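Flavin reductase domain protein (Arthrobacter sp., PDB 2QCK) probably binds FMN and takes part in flavin reduction. Local coordinates at residues A25-N30 with P51-N56; T34-T39 with W64-N69. All coordinates share one frame; numbering follows the deposited sequence.

Contact 1: A25-N30 with P51-N56; sequences AIITVN and PRFTFN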
ATOM      1  N   ALA A  25      -3.405  -8.607  -2.415  1.00 32.29           N
ATOM      2  CA  ALA A  25      -2.424  -9.671  -2.615  1.00 33.69           C
ATOM      3  C   ALA A  25      -2.628 -10.740  -1.530  1.00 32.03           C
ATOM      4  O   ALA A  25      -3.362 -10.508  -0.599  1.00 33.26           O
ATOM      5  CB  ALA A  25      -0.976  -9.085  -2.551  1.00 34.02           C
ATOM      6  N   ILE A  26      -2.000 -11.913  -1.673  1.00 35.42           N
ATOM      7  CA  ILE A  26      -1.940 -12.917  -0.611  1.00 32.21           C
ATOM      8  C   ILE A  26      -0.494 -13.321  -0.329  1.00 34.20           C
ATOM      9  O   ILE A  26       0.317 -13.559  -1.272  1.00 33.43           O
ATOM     10  CB  ILE A  26      -2.771 -14.209  -0.889  1.00 29.87           C
ATOM     11  CG1 ILE A  26      -4.262 -13.866  -1.038  1.00 33.83           C
ATOM     12  CG2 ILE A  26      -2.518 -15.159   0.260  1.00 28.70           C
ATOM     13  CD1 ILE A  26      -5.118 -14.897  -1.784  1.00 28.35           C
ATOM     14  N   ILE A  27      -0.160 -13.358   0.964  1.00 34.29           N
ATOM     15  CA  ILE A  27       1.193 -13.723   1.437  1.00 30.75           C
ATOM     16  C   ILE A  27       1.103 -15.141   1.924  1.00 30.74           C
ATOM     17  O   ILE A  27       0.151 -15.471   2.596  1.00 29.83           O
ATOM     18  CB  ILE A  27       1.652 -12.824   2.602  1.00 34.11           C
ATOM     19  CG1 ILE A  27       1.789 -11.393   2.116  1.00 25.16           C
ATOM     20  CG2 ILE A  27       3.008 -13.326   3.238  1.00 35.35           C
ATOM     21  CD1 ILE A  27       3.061 -11.129   1.344  1.00 31.10           C
ATOM     22  N   THR A  28       2.099 -15.952   1.584  1.00 29.71           N
ATOM     23  CA  THR A  28       2.130 -17.378   2.017  1.00 29.48           C
ATOM     24  C   THR A  28       3.469 -17.636   2.704  1.00 30.34           C
ATOM     25  O   THR A  28       4.456 -16.988   2.391  1.00 32.80           O
ATOM     26  CB  THR A  28       1.966 -18.300   0.854  1.00 27.58           C
ATOM     27  OG1 THR A  28       3.003 -18.001  -0.140  1.00 27.71           O
ATOM     28  CG2 THR A  28       0.525 -18.158   0.311  1.00 30.40           C
ATOM     29  N   VAL A  29       3.484 -18.504   3.718  1.00 31.23           N
ATOM     30  CA  VAL A  29       4.715 -18.872   4.368  1.00 25.58           C
ATOM     31  C   VAL A  29       4.559 -20.300   4.822  1.00 30.15           C
ATOM     32  O   VAL A  29       3.454 -20.736   5.147  1.00 31.56           O
ATOM     33  CB  VAL A  29       5.046 -17.953   5.526  1.00 29.63           C
ATOM     34  CG1 VAL A  29       3.912 -17.889   6.530  1.00 31.52           C
ATOM     35  CG2 VAL A  29       6.376 -18.356   6.179  1.00 29.77           C
ATOM     36  N   ASN A  30       5.655 -21.025   4.770  1.00 29.02           N
ATOM     37  CA  ASN A  30       5.727 -22.423   5.250  1.00 30.86           C
ATOM     38  C   ASN A  30       6.512 -22.469   6.563  1.00 32.20           C
ATOM     39  O   ASN A  30       7.766 -22.402   6.589  1.00 31.55           O
ATOM     40  CB  ASN A  30       6.405 -23.252   4.159  1.00 30.15           C
ATOM     41  CG  ASN A  30       6.376 -24.741   4.441  1.00 37.84           C
ATOM     42  OD1 ASN A  30       6.094 -25.190   5.557  1.00 43.12           O
ATOM     43  ND2 ASN A  30       6.669 -25.516   3.414  1.00 32.38           N
ATOM     44  N   PRO A  51      15.322  -5.705  -5.786  1.00 38.01           N
ATOM     45  CA  PRO A  51      13.897  -5.647  -5.697  1.00 37.00           C
ATOM     46  C   PRO A  51      13.426  -5.968  -4.306  1.00 36.11           C
ATOM     47  O   PRO A  51      13.765  -7.027  -3.774  1.00 38.97           O
ATOM     48  CB  PRO A  51      13.441  -6.717  -6.691  1.00 38.24           C
ATOM     49  CG  PRO A  51      14.581  -7.637  -6.856  1.00 40.36           C
ATOM     50  CD  PRO A  51      15.799  -6.838  -6.616  1.00 40.81           C
ATOM     51  N   ARG A  52      12.633  -5.063  -3.744  1.00 34.29           N
ATOM     52  CA  ARG A  52      12.034  -5.270  -2.427  0.50 34.72           C
ATOM     53  C   ARG A  52      10.602  -4.769  -2.367  1.00 32.57           C
ATOM     54  O   ARG A  52      10.232  -3.852  -3.061  1.00 33.40           O
ATOM     55  CB  ARG A  52      12.800  -4.530  -1.330  0.50 34.33           C
ATOM     56  CG  ARG A  52      14.312  -4.626  -1.328  0.50 32.01           C
ATOM     57  CD  ARG A  52      14.825  -4.028  -0.033  0.50 37.52           C
ATOM     58  NE  ARG A  52      15.980  -3.149  -0.206  0.50 38.46           N
ATOM     59  CZ  ARG A  52      17.238  -3.560  -0.249  0.50 43.62           C
ATOM     60  NH1 ARG A  52      17.537  -4.848  -0.148  0.50 48.91           N
ATOM     61  NH2 ARG A  52      18.208  -2.679  -0.396  0.50 46.00           N
ATOM     62  N   PHE A  53       9.818  -5.363  -1.474  1.00 33.48           N
ATOM     63  CA  PHE A  53       8.491  -4.883  -1.179  1.00 34.82           C
ATOM     64  C   PHE A  53       8.304  -4.913   0.321  1.00 34.19           C
ATOM     65  O   PHE A  53       9.075  -5.536   1.023  1.00 34.98           O
ATOM     66  CB  PHE A  53       7.353  -5.685  -1.879  1.00 35.05           C
ATOM     67  CG  PHE A  53       7.218  -7.132  -1.451  1.00 35.03           C
ATOM     68  CD1 PHE A  53       7.903  -8.126  -2.107  1.00 33.48           C
ATOM     69  CD2 PHE A  53       6.301  -7.507  -0.477  1.00 29.44           C
ATOM     70  CE1 PHE A  53       7.755  -9.447  -1.757  1.00 38.06           C
ATOM     71  CE2 PHE A  53       6.177  -8.835  -0.112  1.00 39.97           C
ATOM     72  CZ  PHE A  53       6.892  -9.787  -0.760  1.00 37.42           C
ATOM     73  N   THR A  54       7.280  -4.203   0.773  1.00 34.81           N
ATOM     74  CA  THR A  54       6.919  -4.130   2.183  1.00 34.23           C
ATOM     75  C   THR A  54       5.450  -4.468   2.359  1.00 35.81           C
ATOM     76  O   THR A  54       4.670  -4.281   1.439  1.00 33.39           O
ATOM     77  CB  THR A  54       7.140  -2.701   2.689  1.00 38.05           C
ATOM     78  OG1 THR A  54       6.465  -1.795   1.819  1.00 34.27           O
ATOM     79  CG2 THR A  54       8.598  -2.353   2.693  1.00 30.80           C
ATOM     80  N   PHE A  55       5.083  -4.979   3.537  1.00 34.03           N
ATOM     81  CA  PHE A  55       3.698  -5.000   3.972  1.00 33.83           C
ATOM     82  C   PHE A  55       3.644  -4.861   5.496  1.00 33.96           C
ATOM     83  O   PHE A  55       4.672  -4.987   6.194  1.00 35.12           O
ATOM     84  CB  PHE A  55       3.000  -6.292   3.491  1.00 35.96           C
ATOM     85  CG  PHE A  55       3.580  -7.548   4.060  1.00 28.75           C
ATOM     86  CD1 PHE A  55       4.714  -8.118   3.505  1.00 34.98           C
ATOM     87  CD2 PHE A  55       3.011  -8.172   5.194  1.00 32.50           C
ATOM     88  CE1 PHE A  55       5.232  -9.297   4.026  1.00 39.10           C
ATOM     89  CE2 PHE A  55       3.569  -9.312   5.716  1.00 29.14           C
ATOM     90  CZ  PHE A  55       4.679  -9.867   5.143  1.00 32.10           C
ATOM     91  N   ASN A  56       2.450  -4.597   6.001  1.00 34.33           N
ATOM     92  CA  ASN A  56       2.203  -4.505   7.418  1.00 34.02           C
ATOM     93  C   ASN A  56       1.285  -5.641   7.867  1.00 34.42           C
ATOM     94  O   ASN A  56       0.422  -6.115   7.099  1.00 31.68           O
ATOM     95  CB  ASN A  56       1.584  -3.152   7.774  1.00 35.28           C
ATOM     96  CG  ASN A  56       2.445  -1.961   7.344  1.00 36.97           C
ATOM     97  OD1 ASN A  56       3.667  -2.067   7.252  1.00 43.70           O
ATOM     98  ND2 ASN A  56       1.802  -0.820   7.047  1.00 35.55           N
TER
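Ile27 meets Phe53 and Phe55 inside the barrel of the FMN-binding split-barrel fold, the fold of the flavin reductase-like family. Strands 22-31 and 51-58 are not paired here. The closest CA atoms, those of Ile27 and Phe55, are 9.4 Å apart, and no hydrogen bond joins the segments. The contact is apolar and buried, made by three side chains.

Ile27 and Phe55 approach from opposite directions. The methyl CD1 of Ile27 does all the touching on its side. CG1 stands anti to the carbonyl carbon (chi1 -65°), and from there CD1 reaches over one face of the Phe55 ring. It sits 4.2 Å from the centroid of that ring, 22° off the normal, which makes a CH-pi contact. It is shifted from the ring centre toward the rim, nearest CE1.

Phe53 and Phe55 are two residues apart on one strand and both point inward. Each CG lies between the backbone N and the carbonyl carbon (chi1 65° for Phe53). The two rings therefore reach the same methyl. Phe53 meets it obliquely.

Neighbouring strands complete the core. Val75 touches both Ile27 and Phe53, while Val134 lies on Phe55 and Val136 and Val138 on Phe53. On strand 51-58, Thr54 turns the other way, and its OG1 bonds to Asn56 ND2 of the second subunit. One strand thus serves the barrel interior and the dimer interface.

At the centre of the contact, Ile27 CD1 lies 4.1 Å from Phe53 CE2 and 3.9 Å from Phe55 CE1.

Contact 2: T34-T39 with W64-N69; sequences TPYGFT and WPAIAN. With PO4 (phosphate ion), chain B.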
ATOM      1  N   THR A  34       4.097 -26.512   7.879  1.00 35.23           N
ATOM      2  CA  THR A  34       2.668 -26.230   7.785  1.00 35.58           C
ATOM      3  C   THR A  34       2.524 -24.930   7.017  1.00 33.32           C
ATOM      4  O   THR A  34       3.201 -23.999   7.350  1.00 33.48           O
ATOM      5  CB  THR A  34       2.058 -26.089   9.184  1.00 36.58           C
ATOM      6  OG1 THR A  34       2.113 -27.345   9.865  1.00 40.47           O
ATOM      7  CG2 THR A  34       0.628 -25.693   9.094  1.00 37.27           C
ATOM      8  N   PRO A  35       1.683 -24.889   5.968  1.00 34.24           N
ATOM      9  CA  PRO A  35       1.476 -23.658   5.223  1.00 34.97           C
ATOM     10  C   PRO A  35       0.591 -22.674   5.952  1.00 33.88           C
ATOM     11  O   PRO A  35      -0.412 -23.046   6.546  1.00 37.54           O
ATOM     12  CB  PRO A  35       0.787 -24.114   3.942  1.00 34.31           C
ATOM     13  CG  PRO A  35       0.052 -25.352   4.318  1.00 36.32           C
ATOM     14  CD  PRO A  35       0.911 -26.008   5.391  1.00 36.21           C
ATOM     15  N   TYR A  36       0.989 -21.419   5.906  1.00 33.34           N
ATOM     16  CA  TYR A  36       0.202 -20.321   6.422  1.00 29.08           C
ATOM     17  C   TYR A  36       0.105 -19.298   5.322  1.00 31.80           C
ATOM     18  O   TYR A  36       0.987 -19.226   4.475  1.00 32.77           O
ATOM     19  CB  TYR A  36       0.899 -19.676   7.594  1.00 33.64           C
ATOM     20  CG  TYR A  36       0.865 -20.483   8.843  1.00 33.68           C
ATOM     21  CD1 TYR A  36       1.727 -21.530   9.019  1.00 32.11           C
ATOM     22  CD2 TYR A  36      -0.024 -20.187   9.843  1.00 41.17           C
ATOM     23  CE1 TYR A  36       1.714 -22.281  10.159  1.00 37.09           C
ATOM     24  CE2 TYR A  36      -0.047 -20.913  10.986  1.00 42.45           C
ATOM     25  CZ  TYR A  36       0.814 -21.968  11.139  1.00 42.85           C
ATOM     26  OH  TYR A  36       0.779 -22.707  12.300  1.00 44.80           O
ATOM     27  N   GLY A  37      -0.938 -18.470   5.349  1.00 30.67           N
ATOM     28  CA  GLY A  37      -1.041 -17.387   4.367  1.00 32.05           C
ATOM     29  C   GLY A  37      -2.182 -16.475   4.699  1.00 32.36           C
ATOM     30  O   GLY A  37      -3.060 -16.836   5.457  1.00 34.49           O
ATOM     31  N   PHE A  38      -2.185 -15.279   4.131  1.00 34.60           N
ATOM     32  CA  PHE A  38      -3.216 -14.342   4.500  1.00 33.17           C
ATOM     33  C   PHE A  38      -3.368 -13.261   3.426  1.00 33.43           C
ATOM     34  O   PHE A  38      -2.416 -12.913   2.747  1.00 30.50           O
ATOM     35  CB  PHE A  38      -2.887 -13.755   5.886  1.00 37.75           C
ATOM     36  CG  PHE A  38      -1.515 -13.170   5.979  1.00 39.79           C
ATOM     37  CD1 PHE A  38      -0.392 -13.984   6.238  1.00 36.72           C
ATOM     38  CD2 PHE A  38      -1.313 -11.828   5.745  1.00 36.57           C
ATOM     39  CE1 PHE A  38       0.892 -13.456   6.298  1.00 37.58           C
ATOM     40  CE2 PHE A  38      -0.032 -11.296   5.783  1.00 37.39           C
ATOM     41  CZ  PHE A  38       1.070 -12.130   6.093  1.00 38.25           C
ATOM     42  N   THR A  39      -4.591 -12.783   3.249  1.00 29.61           N
ATOM     43  CA  THR A  39      -4.900 -11.713   2.319  1.00 32.23           C
ATOM     44  C   THR A  39      -4.337 -10.458   2.931  1.00 28.79           C
ATOM     45  O   THR A  39      -4.419 -10.285   4.124  1.00 31.11           O
ATOM     46  CB  THR A  39      -6.455 -11.636   2.102  1.00 33.29           C
ATOM     47  OG1 THR A  39      -6.859 -12.840   1.468  1.00 32.83           O
ATOM     48  CG2 THR A  39      -6.946 -10.443   1.219  1.00 28.94           C
ATOM     49  N   TRP A  64       1.400 -14.646  12.342  1.00 35.14           N
ATOM     50  CA  TRP A  64       2.564 -13.851  12.816  1.00 35.14           C
ATOM     51  C   TRP A  64       3.769 -14.747  13.222  1.00 33.46           C
ATOM     52  O   TRP A  64       4.911 -14.481  12.819  1.00 36.08           O
ATOM     53  CB  TRP A  64       2.165 -12.875  13.940  1.00 37.41           C
ATOM     54  CG  TRP A  64       3.364 -12.286  14.590  1.00 36.14           C
ATOM     55  CD1 TRP A  64       3.868 -12.587  15.828  1.00 34.50           C
ATOM     56  CD2 TRP A  64       4.298 -11.394  13.980  1.00 38.24           C
ATOM     57  NE1 TRP A  64       5.034 -11.880  16.049  1.00 32.94           N
ATOM     58  CE2 TRP A  64       5.325 -11.141  14.931  1.00 32.06           C
ATOM     59  CE3 TRP A  64       4.343 -10.739  12.749  1.00 38.03           C
ATOM     60  CZ2 TRP A  64       6.374 -10.297  14.676  1.00 34.64           C
ATOM     61  CZ3 TRP A  64       5.414  -9.909  12.497  1.00 34.67           C
ATOM     62  CH2 TRP A  64       6.411  -9.693  13.458  1.00 37.66           C
ATOM     63  N   PRO A  65       3.528 -15.809  13.990  1.00 34.91           N
ATOM     64  CA  PRO A  65       4.624 -16.646  14.353  1.00 32.33           C
ATOM     65  C   PRO A  65       5.329 -17.235  13.148  1.00 32.92           C
ATOM     66  O   PRO A  65       6.537 -17.373  13.196  1.00 34.08           O
ATOM     67  CB  PRO A  65       3.969 -17.730  15.216  1.00 33.30           C
ATOM     68  CG  PRO A  65       2.807 -17.039  15.807  1.00 39.07           C
ATOM     69  CD  PRO A  65       2.287 -16.264  14.636  1.00 34.21           C
ATOM     70  N   ALA A  66       4.594 -17.572  12.086  1.00 30.66           N
ATOM     71  CA  ALA A  66       5.209 -18.108  10.848  1.00 30.39           C
ATOM     72  C   ALA A  66       6.132 -17.054  10.259  1.00 31.34           C
ATOM     73  O   ALA A  66       7.294 -17.331   9.923  1.00 34.19           O
ATOM     74  CB  ALA A  66       4.153 -18.504   9.812  1.00 30.78           C
ATOM     75  N   ILE A  67       5.636 -15.825  10.219  1.00 31.47           N
ATOM     76  CA  ILE A  67       6.409 -14.698   9.677  1.00 28.52           C
ATOM     77  C   ILE A  67       7.619 -14.297  10.545  1.00 31.78           C
ATOM     78  O   ILE A  67       8.708 -13.960  10.024  1.00 33.45           O
ATOM     79  CB  ILE A  67       5.453 -13.486   9.423  1.00 32.44           C
ATOM     80  CG1 ILE A  67       4.412 -13.833   8.339  1.00 35.71           C
ATOM     81  CG2 ILE A  67       6.221 -12.258   8.955  1.00 26.14           C
ATOM     82  CD1 ILE A  67       4.938 -13.876   6.905  1.00 30.85           C
ATOM     83  N   ALA A  68       7.420 -14.240  11.854  1.00 27.92           N
ATOM     84  CA  ALA A  68       8.468 -14.003  12.821  1.00 32.34           C
ATOM     85  C   ALA A  68       9.637 -15.006  12.752  1.00 35.10           C
ATOM     86  O   ALA A  68      10.792 -14.639  12.974  1.00 36.26           O
ATOM     87  CB  ALA A  68       7.877 -14.007  14.236  1.00 32.49           C
ATOM     88  N   ASN A  69       9.324 -16.263  12.453  1.00 33.40           N
ATOM     89  CA  ASN A  69      10.271 -17.344  12.524  1.00 33.99           C
ATOM     90  C   ASN A  69      10.617 -18.009  11.211  1.00 33.32           C
ATOM     91  O   ASN A  69      11.325 -18.990  11.208  1.00 33.77           O
ATOM     92  CB  ASN A  69       9.745 -18.377  13.491  1.00 33.79           C
ATOM     93  CG  ASN A  69       9.589 -17.815  14.870  1.00 35.87           C
ATOM     94  OD1 ASN A  69       8.495 -17.802  15.448  1.00 43.62           O
ATOM     95  ND2 ASN A  69      10.665 -17.286  15.384  1.00 30.52           N
TER
HETATM   96  P   PO4 B 167       7.994 -12.527  18.218  0.50 40.39           P
HETATM   97  O1  PO4 B 167       9.301 -12.909  17.566  0.50 31.76           O
HETATM   98  O2  PO4 B 167       7.773 -11.028  18.124  0.50 46.70           O
HETATM   99  O3  PO4 B 167       6.953 -13.310  17.466  0.50 46.34           O
HETATM  100  O4  PO4 B 167       7.929 -12.935  19.677  0.50 44.65           O
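Tyr36 of strand 34-40 packs on Ala66 of helix 64-69. Its CB already meets the Ala66 methyl, CB to CB, at 4.1 Å. CG and CD1 of Tyr36 come next, with CG 4.0 Å from Ala66 CB. The methyl lies over one face of the ring, 27° off the normal, a CH-pi contact. The far part of the ring, to CZ, and the hydroxyl OH beyond it run on past the methyl. With CG anti to the carbonyl carbon (chi1 -73°), the near side of the ring, CG and CD1, is set over the Ala66 methyl.

Two residues on, Phe38 meets Ile67 from the opposite direction. Phe38 CE1 is 4.1 Å from Ile67 CG1, and CD1 of Ile67 is equally near. Met57 and Ile122 also pack on Ile67.

Trp64 points away from the strand. Its NE1 makes a weak, bent hydrogen bond to O3 of a phosphate ion, 2.8 Å long with an N-H...O angle of 128°. The ion probably comes from the crystallisation liquor. Ala68 CB lies over one indole face and is 3.4 Å from phosphate O3. Replacing Trp64 by an alanine takes away the indole, which would probably leave the phosphate without this N-H donor and open a gap beside Met57 and Ala68.

A short helix packed through Ala66 and Ile67 on two aromatic side chains of a barrel strand fits the split-barrel fold of flavin reductase-like proteins.

How the contacts relate
Contacts 1 and 2 are centred 10 Å apart and share one antiparallel strand pair. Strands 22-31 and 34-40 are neighbours in the sheet. Probable backbone hydrogen bonds join them, from Tyr36 N to Val29 O (2.7 Å) and from Phe38 N to Ile27 O (2.8 Å). Phe38 also touches both Ile27 and Phe55, so the apolar core of contact 1 continues to the helix of contact 2. Val29 CG1 packs tightly on Ala66 CB, at 3.3 Å. Along the chain the segments alternate, and strand 51-58 leads on to helix 64-69. The phosphate lies on the helix side of contact 2, beside Trp64 and Ala68.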